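Local coordinates for chorismate synthase (Aquifex aeolicus, PDB 1Q1L), which catalyses the last step of the chorismate pathway, probably eliminating phosphate from 5-enolpyruvylshikimate-3-phosphate with reduced FMN as cofactor, at residues S36-E39 / L44-R47; S200-P205 / A355-S360; K20-I25 / S138-A143. All blocks are in the same frame, centred on the assembly; numbering follows the deposited sequence.

Contact 1. Residues S36-E39 / L44-R47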
loop_
_atom_site.group_PDB
_atom_site.type_symbol
_atom_site.label_atom_id
_atom_site.label_comp_id
_atom_site.label_asym_id
_atom_site.label_seq_id
_atom_site.Cartn_x
_atom_site.Cartn_y
_atom_site.Cartn_z
ATOM N N SER A 36 17.724 -20.662 9.641
ATOM C CA SER A 36 18.259 -21.795 8.897
ATOM C C SER A 36 17.191 -22.412 8.006
ATOM O O SER A 36 15.997 -22.188 8.204
ATOM C CB SER A 36 18.772 -22.862 9.864
ATOM O OG SER A 36 17.694 -23.412 10.604
ATOM N N GLU A 37 17.623 -23.190 7.020
ATOM C CA GLU A 37 16.682 -23.854 6.132
ATOM C C GLU A 37 15.936 -24.942 6.913
ATOM O O GLU A 37 14.761 -25.198 6.665
ATOM C CB GLU A 37 17.414 -24.474 4.933
ATOM C CG GLU A 37 18.248 -23.473 4.132
ATOM C CD GLU A 37 18.795 -24.047 2.834
ATOM O OE1 GLU A 37 19.453 -25.108 2.882
ATOM O OE2 GLU A 37 18.575 -23.432 1.768
ATOM N N GLU A 38 16.619 -25.578 7.862
ATOM C CA GLU A 38 15.994 -26.639 8.655
ATOM C C GLU A 38 14.750 -26.144 9.389
ATOM O O GLU A 38 13.746 -26.848 9.456
ATOM C CB GLU A 38 16.994 -27.225 9.656
ATOM C CG GLU A 38 16.374 -28.150 10.712
ATOM C CD GLU A 38 15.363 -29.137 10.135
ATOM O OE1 GLU A 38 15.646 -29.749 9.080
ATOM O OE2 GLU A 38 14.286 -29.309 10.744
ATOM N N GLU A 39 14.822 -24.937 9.943
ATOM C CA GLU A 39 13.681 -24.360 10.646
ATOM C C GLU A 39 12.520 -24.204 9.670
ATOM O O GLU A 39 11.361 -24.452 10.012
ATOM C CB GLU A 39 14.050 -22.995 11.224
ATOM C CG GLU A 39 14.968 -23.063 12.428
ATOM C CD GLU A 39 15.572 -21.718 12.780
ATOM O OE1 GLU A 39 15.689 -21.423 13.990
ATOM O OE2 GLU A 39 15.941 -20.964 11.851
ATOM N N LEU A 44 7.521 -26.959 6.670
ATOM C CA LEU A 44 7.054 -27.526 5.413
ATOM C C LEU A 44 6.687 -28.997 5.611
ATOM O O LEU A 44 5.739 -29.495 5.004
ATOM C CB LEU A 44 8.130 -27.389 4.329
ATOM C CG LEU A 44 8.418 -25.944 3.905
ATOM C CD1 LEU A 44 9.522 -25.918 2.850
ATOM C CD2 LEU A 44 7.138 -25.307 3.366
ATOM N N ARG A 45 7.432 -29.681 6.474
ATOM C CA ARG A 45 7.172 -31.092 6.748
ATOM C C ARG A 45 5.858 -31.304 7.505
ATOM O O ARG A 45 5.141 -32.271 7.256
ATOM C CB ARG A 45 8.337 -31.710 7.534
ATOM C CG ARG A 45 9.597 -31.913 6.702
ATOM C CD ARG A 45 10.542 -32.922 7.349
ATOM N NE ARG A 45 11.047 -32.472 8.643
ATOM C CZ ARG A 45 12.042 -31.602 8.804
ATOM N NH1 ARG A 45 12.658 -31.084 7.749
ATOM N NH2 ARG A 45 12.416 -31.247 10.025
ATOM N N ARG A 46 5.540 -30.399 8.427
ATOM C CA ARG A 46 4.304 -30.508 9.187
ATOM C C ARG A 46 3.097 -30.345 8.269
ATOM O O ARG A 46 2.097 -31.043 8.426
ATOM C CB ARG A 46 4.258 -29.453 10.295
ATOM C CG ARG A 46 5.326 -29.625 11.370
ATOM C CD ARG A 46 5.237 -28.513 12.406
ATOM N NE ARG A 46 3.955 -28.524 13.112
ATOM C CZ ARG A 46 3.200 -27.447 13.308
ATOM N NH1 ARG A 46 3.592 -26.264 12.846
ATOM N NH2 ARG A 46 2.054 -27.548 13.971
ATOM N N ARG A 47 3.190 -29.431 7.304
ATOM C CA ARG A 47 2.083 -29.216 6.374
ATOM C C ARG A 47 1.882 -30.448 5.489
ATOM O O ARG A 47 0.749 -30.863 5.235
ATOM C CB ARG A 47 2.339 -28.000 5.477
ATOM C CG ARG A 47 1.119 -27.593 4.646
ATOM C CD ARG A 47 1.477 -26.606 3.540
ATOM N NE ARG A 47 2.204 -27.268 2.465
ATOM C CZ ARG A 47 1.649 -27.724 1.347
ATOM N NH1 ARG A 47 0.349 -27.584 1.131
ATOM N NH2 ARG A 47 2.397 -28.346 0.450
#

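Contact 2. Residues S200-P205 / A355-S360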
loop_
_atom_site.group_PDB
_atom_site.type_symbol
_atom_site.label_atom_id
_atom_site.label_comp_id
_atom_site.label_asym_id
_atom_site.label_seq_id
_atom_site.Cartn_x
_atom_site.Cartn_y
_atom_site.Cartn_z
ATOM N N SER A 200 -0.346 -36.625 16.832
ATOM C CA SER A 200 -1.560 -37.150 16.234
ATOM C C SER A 200 -1.431 -37.153 14.724
ATOM O O SER A 200 -0.868 -36.229 14.132
ATOM C CB SER A 200 -2.767 -36.305 16.654
ATOM O OG SER A 200 -3.948 -36.768 16.025
ATOM N N GLU A 201 -1.952 -38.201 14.102
ATOM C CA GLU A 201 -1.898 -38.327 12.656
ATOM C C GLU A 201 -2.904 -37.362 12.035
ATOM O O GLU A 201 -2.883 -37.123 10.829
ATOM C CB GLU A 201 -2.220 -39.768 12.252
ATOM C CG GLU A 201 -1.946 -40.078 10.795
ATOM C CD GLU A 201 -2.081 -41.557 10.487
ATOM O OE1 GLU A 201 -3.180 -42.110 10.703
ATOM O OE2 GLU A 201 -1.090 -42.169 10.031
ATOM N N LEU A 202 -3.776 -36.810 12.874
ATOM C CA LEU A 202 -4.800 -35.866 12.436
ATOM C C LEU A 202 -4.671 -34.550 13.203
ATOM O O LEU A 202 -5.541 -33.680 13.123
ATOM C CB LEU A 202 -6.193 -36.457 12.670
ATOM C CG LEU A 202 -6.546 -37.739 11.905
ATOM C CD1 LEU A 202 -7.758 -38.389 12.548
ATOM C CD2 LEU A 202 -6.815 -37.419 10.438
ATOM N N ARG A 203 -3.586 -34.419 13.957
ATOM C CA ARG A 203 -3.322 -33.221 14.746
ATOM C C ARG A 203 -4.441 -32.893 15.734
ATOM O O ARG A 203 -4.743 -31.716 15.979
ATOM C CB ARG A 203 -3.062 -32.016 13.831
ATOM C CG ARG A 203 -1.770 -32.087 12.997
ATOM C CD ARG A 203 -0.792 -30.995 13.427
ATOM N NE ARG A 203 -1.512 -29.740 13.570
ATOM C CZ ARG A 203 -1.353 -28.880 14.565
ATOM N NH1 ARG A 203 -0.479 -29.106 15.536
ATOM N NH2 ARG A 203 -2.111 -27.799 14.606
ATOM N N ILE A 204 -5.067 -33.928 16.290
ATOM C CA ILE A 204 -6.106 -33.722 17.293
ATOM C C ILE A 204 -5.403 -33.762 18.652
ATOM O O ILE A 204 -4.431 -34.491 18.835
ATOM C CB ILE A 204 -7.212 -34.807 17.228
ATOM C CG1 ILE A 204 -6.587 -36.200 17.184
ATOM C CG2 ILE A 204 -8.100 -34.569 16.016
ATOM C CD1 ILE A 204 -7.613 -37.325 17.177
ATOM N N PRO A 205 -5.878 -32.961 19.617
ATOM C CA PRO A 205 -5.319 -32.867 20.968
ATOM C C PRO A 205 -5.258 -34.166 21.784
ATOM O O PRO A 205 -4.609 -34.207 22.824
ATOM C CB PRO A 205 -6.217 -31.827 21.637
ATOM C CG PRO A 205 -6.717 -31.019 20.507
ATOM C CD PRO A 205 -7.022 -32.050 19.475
ATOM N N ALA A 355 -7.811 -32.856 4.712
ATOM C CA ALA A 355 -6.903 -31.714 4.680
ATOM C C ALA A 355 -6.919 -30.769 5.877
ATOM O O ALA A 355 -6.073 -29.878 5.962
ATOM C CB ALA A 355 -7.136 -30.915 3.398
ATOM N N VAL A 356 -7.855 -30.950 6.805
ATOM C CA VAL A 356 -7.915 -30.050 7.951
ATOM C C VAL A 356 -6.609 -29.977 8.752
ATOM O O VAL A 356 -6.255 -28.912 9.259
ATOM C CB VAL A 356 -9.095 -30.400 8.907
ATOM C CG1 VAL A 356 -8.773 -31.629 9.731
ATOM C CG2 VAL A 356 -9.393 -29.214 9.813
ATOM N N PRO A 357 -5.870 -31.100 8.873
ATOM C CA PRO A 357 -4.617 -31.049 9.634
ATOM C C PRO A 357 -3.615 -30.106 8.979
ATOM O O PRO A 357 -2.965 -29.309 9.651
ATOM C CB PRO A 357 -4.137 -32.499 9.608
ATOM C CG PRO A 357 -5.411 -33.277 9.498
ATOM C CD PRO A 357 -6.162 -32.485 8.462
ATOM N N ALA A 358 -3.484 -30.212 7.663
ATOM C CA ALA A 358 -2.569 -29.348 6.931
ATOM C C ALA A 358 -3.044 -27.906 7.074
ATOM O O ALA A 358 -2.246 -27.005 7.328
ATOM C CB ALA A 358 -2.532 -29.743 5.461
ATOM N N ALA A 359 -4.348 -27.698 6.924
ATOM C CA ALA A 359 -4.916 -26.362 7.033
ATOM C C ALA A 359 -4.480 -25.698 8.324
ATOM O O ALA A 359 -4.024 -24.555 8.320
ATOM C CB ALA A 359 -6.438 -26.422 6.964
ATOM N N SER A 360 -4.606 -26.423 9.431
ATOM C CA SER A 360 -4.227 -25.879 10.726
ATOM C C SER A 360 -2.772 -25.412 10.732
ATOM O O SER A 360 -2.446 -24.414 11.368
ATOM C CB SER A 360 -4.450 -26.915 11.833
ATOM O OG SER A 360 -3.569 -28.015 11.693
#

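Contact 3. Residues K20-I25 / S138-A143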
loop_
_atom_site.group_PDB
_atom_site.type_symbol
_atom_site.label_atom_id
_atom_site.label_comp_id
_atom_site.label_asym_id
_atom_site.label_seq_id
_atom_site.Cartn_x
_atom_site.Cartn_y
_atom_site.Cartn_z
ATOM N N LYS A 20 8.236 -25.797 -12.022
ATOM C CA LYS A 20 9.551 -26.018 -11.443
ATOM C C LYS A 20 9.492 -25.959 -9.919
ATOM O O LYS A 20 10.082 -26.795 -9.237
ATOM C CB LYS A 20 10.533 -24.979 -11.976
ATOM C CG LYS A 20 10.613 -24.961 -13.500
ATOM C CD LYS A 20 11.626 -23.941 -13.993
ATOM C CE LYS A 20 11.713 -23.937 -15.512
ATOM N NZ LYS A 20 12.790 -23.020 -15.976
ATOM N N GLY A 21 8.768 -24.980 -9.384
ATOM C CA GLY A 21 8.672 -24.863 -7.940
ATOM C C GLY A 21 7.925 -23.632 -7.462
ATOM O O GLY A 21 7.282 -22.936 -8.243
ATOM N N LEU A 22 8.009 -23.371 -6.163
ATOM C CA LEU A 22 7.338 -22.216 -5.574
ATOM C C LEU A 22 8.397 -21.223 -5.131
ATOM O O LEU A 22 9.419 -21.608 -4.564
ATOM C CB LEU A 22 6.507 -22.647 -4.366
ATOM C CG LEU A 22 5.546 -23.817 -4.600
ATOM C CD1 LEU A 22 4.874 -24.187 -3.287
ATOM C CD2 LEU A 22 4.518 -23.445 -5.653
ATOM N N THR A 23 8.157 -19.944 -5.398
ATOM C CA THR A 23 9.107 -18.911 -5.013
ATOM C C THR A 23 8.453 -17.891 -4.090
ATOM O O THR A 23 7.284 -17.551 -4.250
ATOM C CB THR A 23 9.662 -18.173 -6.251
ATOM O OG1 THR A 23 10.144 -19.132 -7.197
ATOM C CG2 THR A 23 10.822 -17.257 -5.861
ATOM N N ALA A 24 9.220 -17.404 -3.122
ATOM C CA ALA A 24 8.719 -16.409 -2.189
ATOM C C ALA A 24 9.823 -15.443 -1.831
ATOM O O ALA A 24 10.987 -15.829 -1.728
ATOM C CB ALA A 24 8.205 -17.080 -0.918
ATOM N N ILE A 25 9.447 -14.180 -1.669
ATOM C CA ILE A 25 10.379 -13.146 -1.259
ATOM C C ILE A 25 9.706 -12.431 -0.102
ATOM O O ILE A 25 8.584 -11.936 -0.233
ATOM C CB ILE A 25 10.679 -12.122 -2.385
ATOM C CG1 ILE A 25 11.407 -12.814 -3.546
ATOM C CG2 ILE A 25 11.547 -11.000 -1.830
ATOM C CD1 ILE A 25 11.763 -11.902 -4.716
ATOM N N SER A 138 -4.400 -24.068 -6.510
ATOM C CA SER A 138 -4.228 -25.220 -5.631
ATOM C C SER A 138 -3.542 -24.919 -4.303
ATOM O O SER A 138 -2.678 -24.041 -4.217
ATOM C CB SER A 138 -3.465 -26.325 -6.362
ATOM O OG SER A 138 -4.287 -26.926 -7.349
ATOM N N ALA A 139 -3.940 -25.664 -3.273
ATOM C CA ALA A 139 -3.390 -25.518 -1.933
ATOM C C ALA A 139 -1.880 -25.695 -1.950
ATOM O O ALA A 139 -1.229 -25.641 -0.912
ATOM C CB ALA A 139 -4.024 -26.535 -0.999
ATOM N N ARG A 140 -1.330 -25.921 -3.139
ATOM C CA ARG A 140 0.108 -26.087 -3.304
ATOM C C ARG A 140 0.765 -24.777 -2.877
ATOM O O ARG A 140 1.844 -24.775 -2.293
ATOM C CB ARG A 140 0.432 -26.358 -4.773
ATOM C CG ARG A 140 1.517 -27.395 -5.029
ATOM C CD ARG A 140 2.883 -27.019 -4.481
ATOM N NE ARG A 140 3.180 -27.748 -3.254
ATOM C CZ ARG A 140 4.395 -28.145 -2.887
ATOM N NH1 ARG A 140 5.449 -27.892 -3.650
ATOM N NH2 ARG A 140 4.555 -28.802 -1.746
ATOM N N GLU A 141 0.094 -23.669 -3.177
ATOM C CA GLU A 141 0.590 -22.335 -2.851
ATOM C C GLU A 141 0.753 -22.117 -1.352
ATOM O O GLU A 141 1.602 -21.329 -0.936
ATOM C CB GLU A 141 -0.353 -21.271 -3.431
ATOM C CG GLU A 141 0.199 -19.840 -3.465
ATOM C CD GLU A 141 0.065 -19.097 -2.140
ATOM O OE1 GLU A 141 -1.050 -19.079 -1.573
ATOM O OE2 GLU A 141 1.072 -18.519 -1.674
ATOM N N THR A 142 -0.046 -22.811 -0.539
ATOM C CA THR A 142 0.052 -22.640 0.907
ATOM C C THR A 142 1.435 -23.047 1.402
ATOM O O THR A 142 1.874 -22.599 2.459
ATOM C CB THR A 142 -1.036 -23.449 1.687
ATOM O OG1 THR A 142 -0.833 -24.854 1.500
ATOM C CG2 THR A 142 -2.430 -23.075 1.208
ATOM N N ALA A 143 2.129 -23.887 0.640
ATOM C CA ALA A 143 3.474 -24.306 1.035
ATOM C C ALA A 143 4.408 -23.090 1.093
ATOM O O ALA A 143 5.280 -23.001 1.961
ATOM C CB ALA A 143 4.014 -25.332 0.051
#

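Contact 1. Residues S36-E39 / L44-R47
The carboxylate of Glu38 meets the guanidinium of Arg45 at its edge; nothing of 36-39 lies over either face of that flat group. One straight bond makes the salt bridge: Arg45 NH2 donates to Glu38 OE2 at 2.8 Å with an N-H...O angle of 166°, in the guanidinium plane and onto the syn lone pair of the oxygen. The two planes are turned 33° apart, and Glu38 OE1 stays 3.5 Å from Arg45 NH1, so the grip is a single bond, not a two-pronged one. The partners stand seven positions apart on helix 37-48, about two turns, on the same side. The side chain of Arg45 leaves the backbone toward Glu38 and bends at its third torsion, whereas Glu38 starts off away and has to turn back: its CG stands anti to the backbone N (chi1 169°), and a bend at chi2 swings the carboxylate round to meet the arginine.

The start of the same helix carries a capping box. Ser36, the N-cap, donates its backbone N to Glu39 OE2 at 2.9 Å, meeting the anti side of the oxygen out of the carboxylate plane, and its OG accepts weakly from Glu39 N. The acids near this end would be expected to suit the helix dipole, and the other oxygen of Glu39 is taken by Lys154.

While the salt bridge runs along the outer surface, Leu44, Arg46 and Arg47 face the fold instead. Leu44 rests on Val146 of helix 142-157 and Ala64 of strand 64-68; Arg46 and Arg47 lie against Val361 of helix 356-379.

Contact 2. Residues S200-P205 / A355-S360
Leu202 and Arg203, in a loop held by an ST turn, press on Pro357 and Ser360 in the opening turn of helix 356-379. Ser200 OG makes the turn, accepting from Leu202 N at 3.2 Å and also from Ile204 N. Packing is closest where the carbonyl of Leu202 faces the proline ring, with Leu202 O 3.6 Å from Pro357 CG. The aliphatic part is slacker: Arg203 CG passes Pro357 CB at 4.2 Å, the two side chains sliding past each other in opposite directions, and Leu202 CD2 only just reaches the ring. On the solvent side, Glu201 turns away from the helix and pairs with Lys214. Arg203 itself is buried, with its backbone hydrogen-bonded to Val167 of strand 162-170, so the loop joins helix and sheet in the sandwich. The main polar partner of Arg203 is Glu198, in a salt bridge to NH1. Bends at chi2 (-115°) and chi3 turn the opposite edge of the guanidinium toward the helix, where Arg203 NE donates to Ser360 OG at 3.3 Å, the hydroxyl oxygen lying only 7° out of the guanidinium plane.

Contact 3. Residues K20-I25 / S138-A143
Leu22 sends one methyl, CD1, into a niche made by Arg140 and Ala143, and nearly the whole contact depends on it. The leucine takes a relaxed conformation, with CG anti to the carbonyl carbon (chi1 -51°) and an extended second torsion, which carries CD1 well off strand 21-27. There Leu22 CD1 lies 3.6 Å from Ala143 CB. Leu22 CD1 is also 3.2 Å from Arg140 O, a close packing contact; that oxygen accepts the backbone N-H of Ala143.

Arg140 is less at ease. Its first and third torsions both sit off the staggered positions (chi1 -140°, chi3 103°), and with a further bend at chi2 the chain folds back over the leucine. Its CD comes to 3.7 Å from Leu22 CD1, after which one face of the guanidinium covers the same methyl, which sits off-centre toward NE and NH1, with Arg140 NE 3.9 Å from Leu22 CD1. Ala143 CB lies under that same face, 3.8 Å from the plane but displaced toward the rim. Two apolar groups therefore floor a charged one.

Thr142, on the side turned away from the strand, steadies the turn: its OG1 donates to Ala139 O at 2.6 Å, in the carbonyl plane, and its backbone N donates to the same oxygen. Ser138, at the head of this segment, belongs to a predicted FMN site. Lys20, before the strand, reaches Glu65 of the second subunit.

The chemistry divides the guanidinium of Arg140 between face and edge. The face is given to Leu22 and Ala143, while NH2 forms a salt bridge with Asp62 and NH1 a hydrogen bond with Asn86. Contact with carbon on one side and polar partners round the rim would together fix both the height and the rotation of this group, close to Arg47 of the predicted NADP(+) site.

In the fold
Along the chain, strand 21-27 of contact 3 leads into helix 37-48, which carries all of contact 1; segment 138-143 then closes contact 3, and contact 2 follows. Contact 1 is central, its centre about 14 Å from that of contact 3 and 17 Å from that of contact 2; those two are 20 Å apart and do not touch. Helix 37-48 bridges them: Arg47 comes close to Arg140, a like charge, and Thr142 through its side chain and packs its backbone O on Ala358, while Arg46 and Arg203, like charges, lie near Glu198, which pairs with both. This links the four-stranded sheet of strand 21-27 to strand 162-170 of the five-stranded sheet through helices, consistent with a beta-alpha-beta sandwich.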